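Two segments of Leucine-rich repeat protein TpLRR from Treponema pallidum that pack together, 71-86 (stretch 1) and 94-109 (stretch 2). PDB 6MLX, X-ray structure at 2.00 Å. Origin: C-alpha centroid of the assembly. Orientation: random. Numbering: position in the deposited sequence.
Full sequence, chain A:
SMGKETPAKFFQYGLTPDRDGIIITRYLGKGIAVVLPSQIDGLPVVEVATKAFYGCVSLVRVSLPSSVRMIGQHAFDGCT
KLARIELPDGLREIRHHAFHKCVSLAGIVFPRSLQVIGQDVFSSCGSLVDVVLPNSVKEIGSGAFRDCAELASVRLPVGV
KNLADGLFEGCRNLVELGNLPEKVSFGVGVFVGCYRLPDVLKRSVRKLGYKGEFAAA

Stretch 1 71-86: IGQHAFDGCTKLARIE
Stretch 2 94-109: IRHHAFHKCVSLAGIV

The two stretches are corresponding segments of one leucine-rich repeat chain. They run side by side in the same direction and bury 1137 Å² between them, both sides summed. The paired residues are offset by 22 to 24 positions. CA-CA distances are 4.8 Å for Ile71 and Ile94, 4.0 Å for His74 and Ala98, 5.0 Å for Phe76 and Phe99, and 4.4 Å for Ala83 and Leu105. The gap widens to 7.0 Å between the CA atoms of Ile85 and Ile108.

Most of the path is tight turns. In stretch 1, type II turns span Gly72-Ala75 and Phe76-Cys79, and a type I turn spans Cys79-Leu82. In stretch 2, type II turns span Arg95-Ala98 and Phe99-Cys102, and type I turns span His97-His100 and Cys102-Leu105. Residues 84-86 form a strand.

Ile71 covers the most surface. It makes a parallel bridge with Ile94, and Ile71 O accepts from Arg95 N at 2.8 Å. Its side chain (chi1 m, chi2 t) is buried. Ile71 CG2 lies 4.1 Å from Ala98 CB, and Ile71 CD1 lies 4.4 Å from Phe99 CZ.

The backbone ladder continues through the turns. His74 N donates to His96 O at 2.9 Å, Phe76 N to Ala98 O at 2.7 Å, and Gly78 N to His100 O at 3.0 Å. Gly78 has phi/psi of 87/9. A CB there would jam against the preceding carbonyl O, so the backbone itself calls for glycine.

Phe99 is the apolar centre. Its CA-CB bond points away from stretch 1, but the end of the side chain comes nearer; chi1 is m and chi2 is -81°. The Phe76 ring (chi1 m, chi2 -89°) lies nearly parallel to it, with planes at 1° and centroids 5.1 Å apart. The rings are slid apart and barely overlap; Phe76 CD2 and Phe99 CE1 are 3.4 Å apart. Leu82 CD2 and Ile85 CD1 meet the Phe99 ring edge, at 4.2 Å and 3.8 Å from Phe99 CE1. Leu82 is t, p; Ile85 is t, t.

The CA-to-CB bond of Ser104 (chi1 m) points toward stretch 1. Ser104 OG donates to Thr80 O at 2.6 Å, giving the hydroxyl a partner at the turn. Ser104 O also receives a CA-H...O contact from Ala83 CA at 3.4 Å.

Histidines line the more open side. The His74 ring (chi1 m, chi2 -92°) is nearly parallel to that of His97 (chi1 m, chi2 87°), with centroids 4.4 Å apart and little overlap. His97 CB sits over the His74 face, 3.4 Å from the ring centroid. His74 ND1 donates to Asp77 OD2 at 2.7 Å, which anchors the ring within its own stretch. Gln73 CB covers a face of the His96 ring (chi1 p, chi2 90°), 3.7 Å from its centroid.

Water joins the far end. One molecule accepts from Ile85 N at 3.0 Å and donates to Gly107 O at 2.6 Å. A second donates to Ile85 O and accepts from Val109 N, both at 2.8 Å.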

# COMPACT_ATOMS: atom_id res chain seq x y z
N ILE A 71 3.18 -2.40 8.87
CA ILE A 71 2.34 -1.21 8.92
C ILE A 71 0.90 -1.67 9.15
O ILE A 71 0.33 -2.38 8.31
CB ILE A 71 2.46 -0.36 7.64
CG1 ILE A 71 3.89 0.15 7.48
CG2 ILE A 71 1.47 0.80 7.66
CD1 ILE A 71 4.14 0.92 6.21
N GLY A 72 0.33 -1.28 10.30
CA GLY A 72 -0.96 -1.80 10.73
C GLY A 72 -2.15 -1.17 10.02
O GLY A 72 -2.03 -0.26 9.21
N GLN A 73 -3.33 -1.68 10.35
CA GLN A 73 -4.53 -1.29 9.62
C GLN A 73 -4.84 0.19 9.81
O GLN A 73 -4.64 0.76 10.88
CB GLN A 73 -5.73 -2.14 10.08
CG GLN A 73 -6.15 -1.86 11.52
CD GLN A 73 -7.60 -2.21 11.80
OE1 GLN A 73 -8.08 -3.25 11.36
NE2 GLN A 73 -8.31 -1.35 12.54
N HIS A 74 -5.30 0.83 8.73
CA HIS A 74 -5.66 2.24 8.74
C HIS A 74 -4.53 3.12 9.28
O HIS A 74 -4.79 4.21 9.80
CB HIS A 74 -6.94 2.49 9.57
CG HIS A 74 -8.17 1.79 9.05
ND1 HIS A 74 -9.05 2.38 8.16
CD2 HIS A 74 -8.69 0.58 9.34
CE1 HIS A 74 -10.04 1.54 7.90
NE2 HIS A 74 -9.84 0.44 8.60
N ALA A 75 -3.27 2.67 9.17
CA ALA A 75 -2.17 3.42 9.78
C ALA A 75 -2.08 4.85 9.25
O ALA A 75 -1.84 5.79 10.02
CB ALA A 75 -0.84 2.71 9.56
N PHE A 76 -2.24 5.04 7.94
CA PHE A 76 -2.19 6.38 7.37
C PHE A 76 -3.51 6.75 6.71
O PHE A 76 -3.54 7.63 5.85
CB PHE A 76 -1.04 6.50 6.38
CG PHE A 76 0.30 6.23 6.98
CD1 PHE A 76 1.04 7.25 7.55
CD2 PHE A 76 0.83 4.95 6.98
CE1 PHE A 76 2.28 7.00 8.11
CE2 PHE A 76 2.07 4.69 7.53
CZ PHE A 76 2.80 5.71 8.09
N ASP A 77 -4.60 6.10 7.10
CA ASP A 77 -5.94 6.45 6.65
C ASP A 77 -6.19 7.94 6.88
O ASP A 77 -6.05 8.43 8.01
CB ASP A 77 -6.96 5.60 7.40
CG ASP A 77 -8.39 5.75 6.89
OD1 ASP A 77 -8.70 6.71 6.16
OD2 ASP A 77 -9.21 4.88 7.23
N GLY A 78 -6.48 8.68 5.81
CA GLY A 78 -6.81 10.08 5.92
C GLY A 78 -5.64 11.05 5.90
O GLY A 78 -5.85 12.24 6.16
N CYS A 79 -4.43 10.58 5.60
CA CYS A 79 -3.30 11.51 5.48
C CYS A 79 -3.36 12.17 4.10
O CYS A 79 -2.56 11.90 3.20
CB CYS A 79 -1.98 10.79 5.71
SG CYS A 79 -1.78 10.28 7.42
N THR A 80 -4.31 13.10 3.96
CA THR A 80 -4.69 13.61 2.65
C THR A 80 -3.60 14.43 1.97
O THR A 80 -3.67 14.65 0.76
CB THR A 80 -5.98 14.43 2.78
OG1 THR A 80 -5.76 15.49 3.70
CG2 THR A 80 -7.12 13.56 3.32
N LYS A 81 -2.57 14.87 2.69
CA LYS A 81 -1.49 15.60 2.05
C LYS A 81 -0.25 14.74 1.81
O LYS A 81 0.72 15.23 1.22
CB LYS A 81 -1.11 16.83 2.88
CG LYS A 81 -2.24 17.87 2.98
CD LYS A 81 -2.95 18.07 1.65
CE LYS A 81 -3.70 19.42 1.62
NZ LYS A 81 -4.89 19.41 0.73
N LEU A 82 -0.26 13.48 2.25
CA LEU A 82 0.92 12.64 2.14
C LEU A 82 1.30 12.43 0.67
O LEU A 82 0.55 11.81 -0.09
CB LEU A 82 0.68 11.30 2.84
CG LEU A 82 1.84 10.31 2.97
CD1 LEU A 82 3.00 10.94 3.74
CD2 LEU A 82 1.35 9.03 3.64
N ALA A 83 2.47 12.96 0.28
CA ALA A 83 2.96 12.88 -1.09
C ALA A 83 4.11 11.90 -1.27
O ALA A 83 4.29 11.36 -2.37
CB ALA A 83 3.42 14.26 -1.58
N ARG A 84 4.92 11.67 -0.24
CA ARG A 84 6.00 10.70 -0.32
C ARG A 84 6.09 9.94 0.98
O ARG A 84 5.89 10.51 2.05
CB ARG A 84 7.34 11.35 -0.61
CG ARG A 84 7.46 11.84 -1.99
CD ARG A 84 8.77 12.59 -2.13
NE ARG A 84 9.02 12.94 -3.52
CZ ARG A 84 9.43 12.07 -4.44
NH1 ARG A 84 9.59 10.79 -4.11
NH2 ARG A 84 9.64 12.48 -5.68
N ILE A 85 6.39 8.65 0.88
CA ILE A 85 6.71 7.85 2.05
C ILE A 85 7.86 6.93 1.67
O ILE A 85 7.77 6.20 0.67
CB ILE A 85 5.49 7.06 2.58
CG1 ILE A 85 5.91 6.16 3.75
CG2 ILE A 85 4.82 6.25 1.46
CD1 ILE A 85 4.75 5.67 4.61
N GLU A 86 8.94 6.99 2.43
CA GLU A 86 10.11 6.16 2.18
C GLU A 86 9.89 4.83 2.87
O GLU A 86 9.87 4.76 4.11
CB GLU A 86 11.39 6.84 2.68
CG GLU A 86 11.81 8.09 1.90
CD GLU A 86 11.80 7.89 0.38
OE1 GLU A 86 12.40 6.88 -0.08
OE2 GLU A 86 11.26 8.77 -0.34
N ILE A 94 1.73 -4.75 4.89
CA ILE A 94 0.93 -3.53 5.00
C ILE A 94 -0.51 -4.00 5.18
O ILE A 94 -1.09 -4.62 4.28
CB ILE A 94 1.07 -2.63 3.76
CG1 ILE A 94 2.52 -2.26 3.53
CG2 ILE A 94 0.22 -1.39 3.91
CD1 ILE A 94 2.75 -1.46 2.27
N ARG A 95 -1.09 -3.70 6.34
CA ARG A 95 -2.41 -4.20 6.69
C ARG A 95 -3.52 -3.34 6.08
O ARG A 95 -3.27 -2.29 5.46
CB ARG A 95 -2.55 -4.31 8.21
CG ARG A 95 -1.65 -5.39 8.77
CD ARG A 95 -1.97 -5.80 10.18
NE ARG A 95 -1.36 -7.11 10.43
CZ ARG A 95 -1.03 -7.57 11.63
NH1 ARG A 95 -1.23 -6.82 12.70
NH2 ARG A 95 -0.46 -8.77 11.74
N HIS A 96 -4.75 -3.79 6.24
CA HIS A 96 -5.83 -3.27 5.42
C HIS A 96 -6.08 -1.78 5.68
O HIS A 96 -5.88 -1.26 6.78
CB HIS A 96 -7.10 -4.11 5.62
CG HIS A 96 -7.68 -4.04 7.00
ND1 HIS A 96 -8.63 -3.11 7.36
CD2 HIS A 96 -7.49 -4.82 8.09
CE1 HIS A 96 -8.97 -3.30 8.62
NE2 HIS A 96 -8.30 -4.34 9.09
N HIS A 97 -6.46 -1.08 4.61
CA HIS A 97 -6.78 0.35 4.60
C HIS A 97 -5.61 1.23 5.00
O HIS A 97 -5.82 2.42 5.29
CB HIS A 97 -7.99 0.66 5.51
CG HIS A 97 -9.27 0.04 5.06
ND1 HIS A 97 -9.64 -1.24 5.42
CD2 HIS A 97 -10.27 0.51 4.27
CE1 HIS A 97 -10.81 -1.53 4.87
NE2 HIS A 97 -11.21 -0.48 4.17
N ALA A 98 -4.39 0.71 5.02
CA ALA A 98 -3.28 1.46 5.62
C ALA A 98 -3.09 2.83 4.97
O ALA A 98 -2.68 3.77 5.65
CB ALA A 98 -1.98 0.66 5.52
N PHE A 99 -3.39 2.97 3.68
CA PHE A 99 -3.26 4.25 2.99
C PHE A 99 -4.58 4.68 2.37
O PHE A 99 -4.62 5.38 1.36
CB PHE A 99 -2.16 4.19 1.92
CG PHE A 99 -0.80 3.96 2.50
CD1 PHE A 99 -0.08 5.02 3.03
CD2 PHE A 99 -0.25 2.69 2.53
CE1 PHE A 99 1.17 4.83 3.58
CE2 PHE A 99 1.02 2.48 3.06
CZ PHE A 99 1.73 3.56 3.59
N HIS A 100 -5.68 4.25 2.99
CA HIS A 100 -7.00 4.64 2.52
C HIS A 100 -7.11 6.17 2.49
O HIS A 100 -6.70 6.86 3.42
CB HIS A 100 -8.06 4.01 3.44
CG HIS A 100 -9.46 4.47 3.18
ND1 HIS A 100 -10.19 4.06 2.09
CD2 HIS A 100 -10.26 5.30 3.89
CE1 HIS A 100 -11.38 4.64 2.13
NE2 HIS A 100 -11.45 5.39 3.21
N LYS A 101 -7.61 6.69 1.36
CA LYS A 101 -7.84 8.13 1.16
C LYS A 101 -6.56 8.95 1.26
O LYS A 101 -6.60 10.12 1.65
CB LYS A 101 -8.87 8.69 2.14
CG LYS A 101 -10.30 8.29 1.88
CD LYS A 101 -11.21 8.87 2.96
CE LYS A 101 -12.32 9.71 2.33
NZ LYS A 101 -13.29 8.78 1.66
N CYS A 102 -5.40 8.38 0.91
CA CYS A 102 -4.18 9.18 0.80
C CYS A 102 -4.16 9.75 -0.62
O CYS A 102 -3.47 9.26 -1.52
CB CYS A 102 -2.95 8.35 1.12
SG CYS A 102 -2.74 7.99 2.88
N VAL A 103 -4.96 10.81 -0.81
CA VAL A 103 -5.28 11.30 -2.15
C VAL A 103 -4.15 12.09 -2.79
O VAL A 103 -4.27 12.47 -3.96
CB VAL A 103 -6.58 12.14 -2.08
CG1 VAL A 103 -7.69 11.29 -1.48
CG2 VAL A 103 -6.36 13.39 -1.25
N SER A 104 -3.06 12.34 -2.08
CA SER A 104 -1.91 13.05 -2.63
C SER A 104 -0.72 12.14 -2.87
O SER A 104 0.35 12.63 -3.27
CB SER A 104 -1.48 14.20 -1.71
OG SER A 104 -2.51 15.14 -1.57
N LEU A 105 -0.85 10.85 -2.60
CA LEU A 105 0.25 9.91 -2.79
C LEU A 105 0.31 9.62 -4.28
O LEU A 105 -0.55 8.92 -4.83
CB LEU A 105 0.01 8.65 -1.96
CG LEU A 105 1.21 7.77 -1.66
CD1 LEU A 105 2.28 8.61 -1.03
CD2 LEU A 105 0.80 6.64 -0.72
N ALA A 106 1.31 10.19 -4.95
CA ALA A 106 1.39 10.07 -6.40
C ALA A 106 2.20 8.87 -6.84
O ALA A 106 2.04 8.39 -7.97
CB ALA A 106 1.99 11.34 -7.01
N GLY A 107 3.06 8.36 -5.96
CA GLY A 107 3.89 7.23 -6.28
C GLY A 107 4.38 6.60 -5.00
O GLY A 107 4.39 7.22 -3.93
N ILE A 108 4.79 5.34 -5.11
CA ILE A 108 5.34 4.63 -3.97
C ILE A 108 6.23 3.52 -4.50
O ILE A 108 5.93 2.91 -5.53
CB ILE A 108 4.20 4.12 -3.06
CG1 ILE A 108 4.74 3.58 -1.73
CG2 ILE A 108 3.36 3.07 -3.78
CD1 ILE A 108 3.62 3.22 -0.77
N VAL A 109 7.36 3.31 -3.84
CA VAL A 109 8.32 2.29 -4.24
C VAL A 109 8.30 1.20 -3.17
O VAL A 109 8.62 1.46 -2.00
CB VAL A 109 9.73 2.86 -4.40
CG1 VAL A 109 10.69 1.74 -4.76
CG2 VAL A 109 9.77 3.96 -5.47
O HOH W 1 5.98 7.88 -2.03
O HOH W 2 8.15 5.26 -1.92